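Local coordinates for putative dihydrodipicolinate synthase family protein (Coccidioides immitis, PDB 3QFE) that is of unproven function but belongs to the dihydrodipicolinate synthase family of TIM-barrel proteins, at residues A[18-22]-A[265-269]; A[36-40]-A[273-279]; A[224-228]-A[310-314]. All blocks are in the same frame, centred on the assembly; numbering follows the deposited sequence. Where two conformers were deposited one is given.

Contact 1 of 3, residues A[18-22]-A[265-269]; sequences AVTFF and TKYAA
Segment 18-22 is an extended run leaving the first barrel strand, 13-17, with phi between -67° and -127° and psi between 132° and 169°; segment 265-269 is regular alpha-helix, with A269 N bonded to T265 O at 3.0 Å. The backbones come nearest at V19 and K266, whose CA atoms lie 6.3 Å apart. V19 (chi1 m) points at the helix: its CG1 lies 4.2 Å from T265 CG2 and 4.0 Å from K266 CG, and its CG2 4.2 Å from A269 CB. K266 (chi m, t, p, t) reaches across from the helix and donates from NZ to T20 O at 2.7 Å; F22 CE2 is 3.6 Å from the same NZ. This buried ammonium also forms a salt bridge with E57 and a hydrogen bond to R287 O, while T20 OG1 is bonded to A56 O. The contact thus ties a loop following a TIM-barrel strand to helix 262-271 of the C-terminal helical region, with helix 31-42 against V19 and A269 and helix 297-317 against A268.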
loop_
_atom_site.group_PDB
_atom_site.type_symbol
_atom_site.label_atom_id
_atom_site.label_comp_id
_atom_site.label_asym_id
_atom_site.label_seq_id
_atom_site.Cartn_x
_atom_site.Cartn_y
_atom_site.Cartn_z
ATOM N N ALA A 18 0.211 -4.472 -2.707
ATOM C CA ALA A 18 0.186 -5.858 -3.164
ATOM C C ALA A 18 1.481 -6.612 -2.858
ATOM O O ALA A 18 2.573 -6.055 -2.960
ATOM C CB ALA A 18 -0.111 -5.908 -4.652
ATOM N N VAL A 19 1.351 -7.879 -2.474
ATOM C CA VAL A 19 2.519 -8.739 -2.271
ATOM C C VAL A 19 3.107 -9.156 -3.629
ATOM O O VAL A 19 2.468 -8.952 -4.663
ATOM C CB VAL A 19 2.188 -9.979 -1.398
ATOM C CG1 VAL A 19 1.905 -9.543 0.038
ATOM C CG2 VAL A 19 1.023 -10.772 -1.958
ATOM N N THR A 20 4.303 -9.761 -3.615
ATOM C CA THR A 20 4.995 -10.185 -4.832
ATOM C C THR A 20 5.210 -11.693 -4.913
ATOM O O THR A 20 5.668 -12.322 -3.951
ATOM C CB THR A 20 6.347 -9.465 -4.933
ATOM O OG1 THR A 20 6.110 -8.062 -4.978
ATOM C CG2 THR A 20 7.147 -9.896 -6.195
ATOM N N PHE A 21 4.916 -12.250 -6.087
ATOM C CA PHE A 21 5.060 -13.668 -6.388
ATOM C C PHE A 21 6.449 -13.968 -6.970
ATOM O O PHE A 21 6.899 -13.262 -7.867
ATOM C CB PHE A 21 3.988 -14.080 -7.427
ATOM C CG PHE A 21 2.589 -14.199 -6.858
ATOM C CD1 PHE A 21 2.083 -15.439 -6.466
ATOM C CD2 PHE A 21 1.790 -13.084 -6.689
ATOM C CE1 PHE A 21 0.772 -15.561 -5.932
ATOM C CE2 PHE A 21 0.505 -13.201 -6.138
ATOM C CZ PHE A 21 -0.007 -14.453 -5.771
ATOM N N PHE A 22 7.104 -15.031 -6.481
ATOM C CA PHE A 22 8.405 -15.460 -6.996
ATOM C C PHE A 22 8.360 -16.924 -7.378
ATOM O O PHE A 22 7.912 -17.775 -6.576
ATOM C CB PHE A 22 9.530 -15.295 -5.952
ATOM C CG PHE A 22 9.754 -13.882 -5.508
ATOM C CD1 PHE A 22 10.342 -12.942 -6.376
ATOM C CD2 PHE A 22 9.409 -13.482 -4.220
ATOM C CE1 PHE A 22 10.564 -11.642 -5.978
ATOM C CE2 PHE A 22 9.633 -12.174 -3.805
ATOM C CZ PHE A 22 10.196 -11.249 -4.697
ATOM N N THR A 265 2.108 -12.111 6.243
ATOM C CA THR A 265 1.174 -11.496 5.310
ATOM C C THR A 265 1.146 -12.231 3.962
ATOM O O THR A 265 0.071 -12.593 3.492
ATOM C CB THR A 265 1.472 -9.992 5.107
ATOM O OG1 THR A 265 1.224 -9.310 6.334
ATOM C CG2 THR A 265 0.565 -9.372 3.999
ATOM N N LYS A 266 2.314 -12.476 3.368
ATOM C CA LYS A 266 2.402 -13.268 2.119
ATOM C C LYS A 266 1.711 -14.625 2.232
ATOM O O LYS A 266 1.007 -15.037 1.308
ATOM C CB LYS A 266 3.848 -13.469 1.663
ATOM C CG LYS A 266 4.584 -12.183 1.323
ATOM C CD LYS A 266 5.919 -12.454 0.616
ATOM C CE LYS A 266 5.655 -12.844 -0.819
ATOM N NZ LYS A 266 6.873 -12.974 -1.638
ATOM N N TYR A 267 1.891 -15.302 3.364
ATOM C CA TYR A 267 1.318 -16.632 3.568
ATOM C C TYR A 267 -0.213 -16.556 3.699
ATOM O O TYR A 267 -0.948 -17.420 3.200
ATOM C CB TYR A 267 1.952 -17.341 4.771
ATOM C CG TYR A 267 1.250 -18.636 5.097
ATOM C CD1 TYR A 267 1.494 -19.795 4.349
ATOM C CD2 TYR A 267 0.277 -18.691 6.100
ATOM C CE1 TYR A 267 0.816 -20.976 4.623
ATOM C CE2 TYR A 267 -0.410 -19.871 6.365
ATOM C CZ TYR A 267 -0.133 -21.008 5.627
ATOM O OH TYR A 267 -0.822 -22.180 5.886
ATOM N N ALA A 268 -0.699 -15.509 4.362
ATOM C CA ALA A 268 -2.148 -15.332 4.502
ATOM C C ALA A 268 -2.761 -15.090 3.120
ATOM O O ALA A 268 -3.764 -15.684 2.770
ATOM C CB ALA A 268 -2.466 -14.196 5.465
ATOM N N ALA A 269 -2.128 -14.235 2.329
ATOM C CA ALA A 269 -2.576 -13.997 0.958
ATOM C C ALA A 269 -2.540 -15.299 0.168
ATOM O O ALA A 269 -3.458 -15.577 -0.604
ATOM C CB ALA A 269 -1.712 -12.953 0.301
#

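Contact 2 of 3, residues A[36-40]-A[273-279]; sequences RYYAY and SAKAAGI
Y40, Y37 and R36, on one helical turn of 31-42, meet the short helix 273-276 and the turn that ends it, with CA atoms nearest at Y40 and A277 (5.9 Å). Y40, chi1 t, points toward the partner and lays one ring face over A277 CA and A276 C; its CB is 3.7 Å from A277 CB, and its OH 3.5 Å from A276 CB. Y37, also t, turns its ring edge to S273, CE1 to OG 3.3 Å, and to A274, CE1 to N 4.1 Å, while its CB touches I279 CD1 at 3.6 Å. The polar ends of Y37 and S273 are satisfied by N223, through its OD1 and O respectively. The helix 31-42 follows the first barrel strand of the TIM fold, so the contact joins an early barrel helix to the C-terminal helical region. There the chain closes helix 273-276 with a Schellman motif: I279 N bonds A274 O at 3.1 Å and G278 N bonds K275 O at 2.9 Å, G278 having phi 68°, a value that favours glycine. R36, exposed and extended (m, t, t), lies along this turn, its CB 4.1 Å from I279 CG1 and its NH2 3.4 Å from G278 O.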
loop_
_atom_site.group_PDB
_atom_site.type_symbol
_atom_site.label_atom_id
_atom_site.label_comp_id
_atom_site.label_asym_id
_atom_site.label_seq_id
_atom_site.Cartn_x
_atom_site.Cartn_y
_atom_site.Cartn_z
ATOM N N ARG A 36 -2.808 -12.183 -12.520
ATOM C CA ARG A 36 -4.050 -12.753 -11.999
ATOM C C ARG A 36 -4.405 -12.144 -10.668
ATOM O O ARG A 36 -5.566 -11.808 -10.422
ATOM C CB ARG A 36 -3.949 -14.275 -11.827
ATOM C CG ARG A 36 -3.843 -15.021 -13.121
ATOM C CD ARG A 36 -4.004 -16.515 -12.930
ATOM N NE ARG A 36 -4.044 -17.182 -14.231
ATOM C CZ ARG A 36 -4.055 -18.501 -14.391
ATOM N NH1 ARG A 36 -4.098 -19.019 -15.616
ATOM N NH2 ARG A 36 -4.024 -19.298 -13.328
ATOM N N TYR A 37 -3.396 -11.995 -9.813
ATOM C CA TYR A 37 -3.579 -11.554 -8.437
ATOM C C TYR A 37 -3.939 -10.074 -8.352
ATOM O O TYR A 37 -4.907 -9.713 -7.702
ATOM C CB TYR A 37 -2.315 -11.856 -7.630
ATOM C CG TYR A 37 -2.395 -11.453 -6.172
ATOM C CD1 TYR A 37 -3.193 -12.169 -5.266
ATOM C CD2 TYR A 37 -1.690 -10.360 -5.701
ATOM C CE1 TYR A 37 -3.268 -11.812 -3.922
ATOM C CE2 TYR A 37 -1.759 -9.983 -4.363
ATOM C CZ TYR A 37 -2.553 -10.716 -3.474
ATOM O OH TYR A 37 -2.621 -10.339 -2.139
ATOM N N TYR A 38 -3.169 -9.224 -9.030
ATOM C CA TYR A 38 -3.475 -7.798 -9.114
ATOM C C TYR A 38 -4.884 -7.558 -9.671
ATOM O O TYR A 38 -5.612 -6.685 -9.181
ATOM C CB TYR A 38 -2.502 -7.101 -10.051
ATOM C CG TYR A 38 -1.072 -6.863 -9.574
ATOM C CD1 TYR A 38 -0.757 -6.723 -8.240
ATOM C CD2 TYR A 38 -0.046 -6.722 -10.503
ATOM C CE1 TYR A 38 0.555 -6.475 -7.840
ATOM C CE2 TYR A 38 1.261 -6.454 -10.120
ATOM C CZ TYR A 38 1.551 -6.336 -8.789
ATOM O OH TYR A 38 2.836 -6.087 -8.415
ATOM N N ALA A 39 -5.247 -8.305 -10.723
ATOM C CA ALA A 39 -6.538 -8.141 -11.362
ATOM C C ALA A 39 -7.642 -8.523 -10.366
ATOM O O ALA A 39 -8.630 -7.798 -10.205
ATOM C CB ALA A 39 -6.616 -8.959 -12.615
ATOM N N TYR A 40 -7.453 -9.632 -9.663
ATOM C CA TYR A 40 -8.416 -10.042 -8.651
ATOM C C TYR A 40 -8.599 -8.947 -7.578
ATOM O O TYR A 40 -9.738 -8.610 -7.199
ATOM C CB TYR A 40 -7.978 -11.338 -7.989
ATOM C CG TYR A 40 -9.000 -11.819 -6.986
ATOM C CD1 TYR A 40 -10.131 -12.524 -7.404
ATOM C CD2 TYR A 40 -8.853 -11.543 -5.629
ATOM C CE1 TYR A 40 -11.068 -12.950 -6.498
ATOM C CE2 TYR A 40 -9.800 -11.956 -4.710
ATOM C CZ TYR A 40 -10.903 -12.653 -5.147
ATOM O OH TYR A 40 -11.847 -13.068 -4.247
ATOM N N SER A 273 -6.691 -14.968 -0.415
ATOM C CA SER A 273 -6.921 -14.234 -1.664
ATOM C C SER A 273 -6.306 -14.862 -2.927
ATOM O O SER A 273 -6.949 -14.880 -3.977
ATOM C CB SER A 273 -6.423 -12.798 -1.524
ATOM O OG SER A 273 -5.033 -12.836 -1.307
ATOM N N ALA A 274 -5.079 -15.360 -2.836
ATOM C CA ALA A 274 -4.419 -15.966 -4.001
ATOM C C ALA A 274 -5.149 -17.225 -4.475
ATOM O O ALA A 274 -5.365 -17.404 -5.670
ATOM C CB ALA A 274 -2.940 -16.261 -3.722
ATOM N N LYS A 275 -5.544 -18.084 -3.539
ATOM C CA LYS A 275 -6.413 -19.213 -3.850
ATOM C C LYS A 275 -7.732 -18.733 -4.441
ATOM O O LYS A 275 -8.194 -19.292 -5.456
ATOM C CB LYS A 275 -6.649 -20.131 -2.621
ATOM C CG LYS A 275 -7.514 -21.366 -2.941
ATOM C CD LYS A 275 -7.963 -22.097 -1.694
ATOM C CE LYS A 275 -7.198 -23.405 -1.443
ATOM N NZ LYS A 275 -7.982 -24.293 -0.477
ATOM N N ALA A 276 -8.333 -17.686 -3.869
ATOM C CA ALA A 276 -9.597 -17.192 -4.453
ATOM C C ALA A 276 -9.391 -16.712 -5.894
ATOM O O ALA A 276 -10.330 -16.738 -6.697
ATOM C CB ALA A 276 -10.225 -16.073 -3.619
ATOM N N ALA A 277 -8.168 -16.265 -6.193
ATOM C CA ALA A 277 -7.793 -15.753 -7.499
ATOM C C ALA A 277 -7.394 -16.886 -8.462
ATOM O O ALA A 277 -6.991 -16.627 -9.588
ATOM C CB ALA A 277 -6.651 -14.733 -7.352
ATOM N N GLY A 278 -7.504 -18.134 -8.007
ATOM C CA GLY A 278 -7.186 -19.291 -8.841
ATOM C C GLY A 278 -5.710 -19.451 -9.209
ATOM O O GLY A 278 -5.371 -19.936 -10.298
ATOM N N ILE A 279 -4.835 -19.054 -8.293
ATOM C CA ILE A 279 -3.404 -19.214 -8.500
ATOM C C ILE A 279 -2.980 -20.512 -7.827
ATOM O O ILE A 279 -3.176 -20.677 -6.615
ATOM C CB ILE A 279 -2.636 -18.014 -7.926
ATOM C CG1 ILE A 279 -2.981 -16.751 -8.730
ATOM C CG2 ILE A 279 -1.138 -18.277 -7.900
ATOM C CD1 ILE A 279 -2.772 -15.445 -7.955
#

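Contact 3 of 3, residues A[224-228]-A[310-314]; sequences VFPKT and VAAIE
A buried glutamate on one helix accepts hydrogen bonds from the start of another: E314, near the C-terminal end of helix 297-317, reaches into the first turn of helix 226-237, beside the barrel. The CA atoms of T228 and E314 are the nearest pair, 5.7 Å apart. E314 (chi1 t, chi2 p, chi3 -4°) sends its carboxylate to backbone NH groups at the helix start: K227 N donates to OE2 at 3.2 Å and T228 N to OE1 at 2.8 Å, and the hydroxyl T228 OG1, chi1 m, donates to the same OE1 at 2.7 Å. F225 holds the N-cap position but, as phenylalanine, has no polar side chain to accept these bonds, so the acceptors come from E314, 89 positions later in the sequence. In the TIM-barrel layout, helix 226-237 comes after the eighth strand, 216-218, and the C-terminal helices fold back on it. Toward V310 and A311 the contact is apolar. F225 (m) points at the partner, with V310 CG1 over one ring face, 3.4 Å from CD2, while its CE1 is 3.9 Å from A311 CB; F272 and M307 also touch this phenylalanine. I313 CG2 lies 3.9 Å from T228 OG1 and also packs on helix 241-254. The calcium ion, sited at A315 and S318, is about 8 Å from the E314 side chain.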
loop_
_atom_site.group_PDB
_atom_site.type_symbol
_atom_site.label_atom_id
_atom_site.label_comp_id
_atom_site.label_asym_id
_atom_site.label_seq_id
_atom_site.Cartn_x
_atom_site.Cartn_y
_atom_site.Cartn_z
ATOM N N VAL A 224 -5.313 -9.780 1.935
ATOM C CA VAL A 224 -5.859 -11.051 2.380
ATOM C C VAL A 224 -7.367 -11.150 2.156
ATOM O O VAL A 224 -7.847 -12.114 1.563
ATOM C CB VAL A 224 -5.519 -11.301 3.846
ATOM C CG1 VAL A 224 -5.858 -12.742 4.213
ATOM C CG2 VAL A 224 -4.038 -11.022 4.073
ATOM N N PHE A 225 -8.098 -10.131 2.612
ATOM C CA PHE A 225 -9.552 -10.076 2.484
ATOM C C PHE A 225 -9.995 -8.736 1.904
ATOM O O PHE A 225 -10.537 -7.894 2.604
ATOM C CB PHE A 225 -10.183 -10.355 3.846
ATOM C CG PHE A 225 -9.785 -11.687 4.433
ATOM C CD1 PHE A 225 -10.099 -12.860 3.792
ATOM C CD2 PHE A 225 -9.092 -11.756 5.623
ATOM C CE1 PHE A 225 -9.715 -14.085 4.330
ATOM C CE2 PHE A 225 -8.735 -12.969 6.177
ATOM C CZ PHE A 225 -9.034 -14.133 5.531
ATOM N N PRO A 226 -9.765 -8.520 0.606
ATOM C CA PRO A 226 -10.017 -7.188 0.084
ATOM C C PRO A 226 -11.486 -6.756 0.105
ATOM O O PRO A 226 -11.766 -5.569 0.325
ATOM C CB PRO A 226 -9.466 -7.262 -1.351
ATOM C CG PRO A 226 -9.465 -8.722 -1.701
ATOM C CD PRO A 226 -9.148 -9.412 -0.403
ATOM N N LYS A 227 -12.413 -7.689 -0.120
ATOM C CA LYS A 227 -13.845 -7.353 -0.143
ATOM C C LYS A 227 -14.291 -6.890 1.237
ATOM O O LYS A 227 -15.009 -5.885 1.378
ATOM C CB LYS A 227 -14.707 -8.547 -0.579
ATOM C CG LYS A 227 -15.300 -8.447 -1.964
ATOM C CD LYS A 227 -15.968 -7.085 -2.225
ATOM C CE LYS A 227 -17.284 -7.236 -2.942
ATOM N NZ LYS A 227 -17.828 -5.923 -3.323
ATOM N N THR A 228 -13.857 -7.626 2.261
ATOM C CA THR A 228 -14.162 -7.261 3.649
ATOM C C THR A 228 -13.633 -5.867 3.981
ATOM O O THR A 228 -14.381 -5.024 4.465
ATOM C CB THR A 228 -13.662 -8.315 4.650
ATOM O OG1 THR A 228 -14.180 -9.592 4.273
ATOM C CG2 THR A 228 -14.146 -8.004 6.057
ATOM N N VAL A 310 -13.172 -14.308 9.557
ATOM C CA VAL A 310 -13.181 -13.288 8.507
ATOM C C VAL A 310 -13.141 -13.926 7.103
ATOM O O VAL A 310 -13.746 -13.405 6.179
ATOM C CB VAL A 310 -12.055 -12.254 8.739
ATOM C CG1 VAL A 310 -11.886 -11.331 7.543
ATOM C CG2 VAL A 310 -12.380 -11.429 9.980
ATOM N N ALA A 311 -12.469 -15.065 6.961
ATOM C CA ALA A 311 -12.538 -15.849 5.725
ATOM C C ALA A 311 -13.978 -16.209 5.371
ATOM O O ALA A 311 -14.377 -16.084 4.209
ATOM C CB ALA A 311 -11.677 -17.115 5.806
ATOM N N ALA A 312 -14.757 -16.632 6.361
ATOM C CA ALA A 312 -16.160 -16.986 6.116
ATOM C C ALA A 312 -16.979 -15.768 5.713
ATOM O O ALA A 312 -17.873 -15.856 4.870
ATOM C CB ALA A 312 -16.783 -17.685 7.328
ATOM N N ILE A 313 -16.645 -14.625 6.303
ATOM C CA ILE A 313 -17.284 -13.356 5.939
ATOM C C ILE A 313 -16.933 -12.963 4.500
ATOM O O ILE A 313 -17.810 -12.527 3.741
ATOM C CB ILE A 313 -16.911 -12.232 6.927
ATOM C CG1 ILE A 313 -17.647 -12.439 8.279
ATOM C CG2 ILE A 313 -17.192 -10.842 6.324
ATOM C CD1 ILE A 313 -17.112 -11.543 9.383
ATOM N N GLU A 314 -15.660 -13.129 4.139
ATOM C CA GLU A 314 -15.199 -12.841 2.783
ATOM C C GLU A 314 -15.853 -13.780 1.734
ATOM O O GLU A 314 -16.237 -13.339 0.657
ATOM C CB GLU A 314 -13.685 -12.946 2.721
ATOM C CG GLU A 314 -13.063 -12.670 1.334
ATOM C CD GLU A 314 -12.785 -11.192 1.070
ATOM O OE1 GLU A 314 -13.133 -10.326 1.910
ATOM O OE2 GLU A 314 -12.213 -10.876 0.013
#

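All three contacts join the TIM barrel to the C-terminal helices, but at different depths and by different chemistry. Contacts 1 and 3 are buried and each relies on a charged side chain: a lysine donating to a loop carbonyl in contact 1, a carboxylate accepting helix-start amides in contact 3. Contact 2 is only partly buried; tyrosine packing dominates it, and its arginine lies at the exposed margin. Helices 262-271 and 273-276 are consecutive, so contacts 1 and 2 are continuous: A269 O is 2.8 Å from A274 N, and F21 CE2 is 3.4 Å from Y37 CG. V224 meets both, its CG2 3.8 Å from A268 CB and its O 3.5 Å from S273 CB.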